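Local coordinates for putative uncharacterized protein (Chaetomium thermophilum, PDB 5T8V) that probably helps load cohesin onto chromatin, here as the HEAT-repeat C-terminal part of the loader SCC2, at residues R174-S177 with D178-E181. Sequence-based numbering, arbitrary orientation.
Sequences RNTS and DTEE
N175 lays its amide oxygen beside the aliphatic stem of E180, with OD1 3.6 Å from E180 CG. Its CG stands anti to the backbone N (chi1 -161°), and this brings the amide round to E180. The amide and carboxylate planes are turned 48° to each other, and the amide meets the stem, not the carboxylate. The E180 chain runs on extended, and OE1 forms a salt bridge with K184 one helical turn later. N175 also touches K184 and F183. T179 reaches back to the start of the loop. Its hydroxyl sits between its own backbone N and carbonyl carbon and gives a weak hydrogen bond to the carbonyl of R174, OG1 to O 3.2 Å. A second weak bond, T179 N to T176 O at 2.9 Å, closes a beta turn over 176-179, close to type I. Its N-H...O angle is only 124°. R174 turns its guanidinium away from this bend, to the carbonyls of A171 and E235. T179 is the N-cap residue of helix 180-187, although its side chain makes no capping bond. An inverse gamma turn centred on N175, then this beta turn, thus link helix 149-172 to helix 180-187 at the surface of a largely helical HEAT-repeat protein.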
ATOM      1  N   ARG A 174     -12.254  32.523  36.174  1.00 43.30           N
ATOM      2  CA  ARG A 174     -10.917  32.848  35.706  1.00 45.32           C
ATOM      3  C   ARG A 174     -10.600  34.306  36.010  1.00 48.00           C
ATOM      4  O   ARG A 174     -11.447  35.071  36.480  1.00 47.34           O
ATOM      5  CB  ARG A 174     -10.781  32.576  34.204  1.00 46.74           C
ATOM      6  CG  ARG A 174     -10.989  31.121  33.821  1.00 46.25           C
ATOM      7  CD  ARG A 174      -9.883  30.228  34.372  1.00 45.64           C
ATOM      8  NE  ARG A 174     -10.107  28.821  34.050  1.00 44.73           N
ATOM      9  CZ  ARG A 174     -10.824  27.980  34.791  1.00 41.84           C
ATOM     10  NH1 ARG A 174     -11.399  28.392  35.914  1.00 39.07           N
ATOM     11  NH2 ARG A 174     -10.969  26.719  34.405  1.00 41.93           N
ATOM     12  N   ASN A 175      -9.355  34.684  35.732  1.00 50.58           N
ATOM     13  CA  ASN A 175      -8.868  36.030  36.026  1.00 53.45           C
ATOM     14  C   ASN A 175      -8.994  36.904  34.779  1.00 58.24           C
ATOM     15  O   ASN A 175      -8.015  37.357  34.184  1.00 60.42           O
ATOM     16  CB  ASN A 175      -7.429  35.966  36.531  1.00 53.68           C
ATOM     17  CG  ASN A 175      -7.021  37.212  37.284  1.00 53.94           C
ATOM     18  OD1 ASN A 175      -7.473  38.314  36.976  1.00 55.07           O
ATOM     19  ND2 ASN A 175      -6.164  37.042  38.284  1.00 53.00           N
ATOM     20  N   THR A 176     -10.245  37.130  34.389  1.00 62.92           N
ATOM     21  CA  THR A 176     -10.577  37.944  33.230  1.00 66.84           C
ATOM     22  C   THR A 176     -10.911  39.363  33.671  1.00 69.87           C
ATOM     23  O   THR A 176     -11.389  39.591  34.785  1.00 68.51           O
ATOM     24  CB  THR A 176     -11.762  37.344  32.466  1.00 66.47           C
ATOM     25  OG1 THR A 176     -11.515  35.955  32.216  1.00 65.25           O
ATOM     26  CG2 THR A 176     -11.975  38.059  31.135  1.00 69.65           C
ATOM     27  N   SER A 177     -10.654  40.323  32.778  1.00 83.29           N
ATOM     28  CA  SER A 177     -10.968  41.716  33.078  1.00 86.23           C
ATOM     29  C   SER A 177     -12.433  41.891  33.460  1.00 87.90           C
ATOM     30  O   SER A 177     -12.775  42.829  34.188  1.00 88.86           O
ATOM     31  CB  SER A 177     -10.626  42.598  31.877  1.00 88.93           C
ATOM     32  OG  SER A 177     -10.967  43.951  32.126  1.00 90.22           O
ATOM     33  N   ASP A 178     -13.307  41.001  32.984  1.00 96.88           N
ATOM     34  CA  ASP A 178     -14.726  41.094  33.307  1.00 95.20           C
ATOM     35  C   ASP A 178     -15.010  40.602  34.722  1.00 90.76           C
ATOM     36  O   ASP A 178     -15.883  41.147  35.407  1.00 89.88           O
ATOM     37  CB  ASP A 178     -15.539  40.294  32.286  1.00 96.14           C
ATOM     38  CG  ASP A 178     -17.020  40.619  32.331  1.00 96.94           C
ATOM     39  OD1 ASP A 178     -17.557  40.822  33.441  1.00 96.63           O
ATOM     40  OD2 ASP A 178     -17.647  40.674  31.252  1.00 98.80           O
ATOM     41  N   THR A 179     -14.280  39.580  35.177  1.00 53.36           N
ATOM     42  CA  THR A 179     -14.462  39.010  36.509  1.00 51.39           C
ATOM     43  C   THR A 179     -13.183  39.077  37.339  1.00 47.55           C
ATOM     44  O   THR A 179     -13.026  38.312  38.296  1.00 46.30           O
ATOM     45  CB  THR A 179     -14.952  37.564  36.403  1.00 53.86           C
ATOM     46  OG1 THR A 179     -13.989  36.777  35.689  1.00 56.08           O
ATOM     47  CG2 THR A 179     -16.291  37.504  35.677  1.00 56.06           C
ATOM     48  N   GLU A 180     -12.270  39.985  36.992  1.00 74.13           N
ATOM     49  CA  GLU A 180     -11.007  40.108  37.715  1.00 71.25           C
ATOM     50  C   GLU A 180     -11.242  40.345  39.204  1.00 66.38           C
ATOM     51  O   GLU A 180     -10.716  39.617  40.060  1.00 63.79           O
ATOM     52  CB  GLU A 180     -10.194  41.250  37.101  1.00 73.28           C
ATOM     53  CG  GLU A 180      -8.848  41.514  37.748  1.00 75.10           C
ATOM     54  CD  GLU A 180      -8.156  42.735  37.165  1.00 79.24           C
ATOM     55  OE1 GLU A 180      -6.982  42.979  37.516  1.00 81.87           O
ATOM     56  OE2 GLU A 180      -8.788  43.449  36.354  1.00 80.79           O
ATOM     57  N   GLU A 181     -12.042  41.364  39.529  1.00 63.02           N
ATOM     58  CA  GLU A 181     -12.224  41.767  40.920  1.00 60.72           C
ATOM     59  C   GLU A 181     -12.717  40.603  41.771  1.00 56.72           C
ATOM     60  O   GLU A 181     -12.179  40.337  42.853  1.00 55.71           O
ATOM     61  CB  GLU A 181     -13.201  42.941  40.991  1.00 61.57           C
ATOM     62  CG  GLU A 181     -13.234  43.645  42.336  1.00 61.43           C
ATOM     63  CD  GLU A 181     -14.257  44.763  42.382  1.00 62.69           C
ATOM     64  OE1 GLU A 181     -14.954  44.974  41.366  1.00 63.37           O
ATOM     65  OE2 GLU A 181     -14.365  45.430  43.433  1.00 62.59           O
TER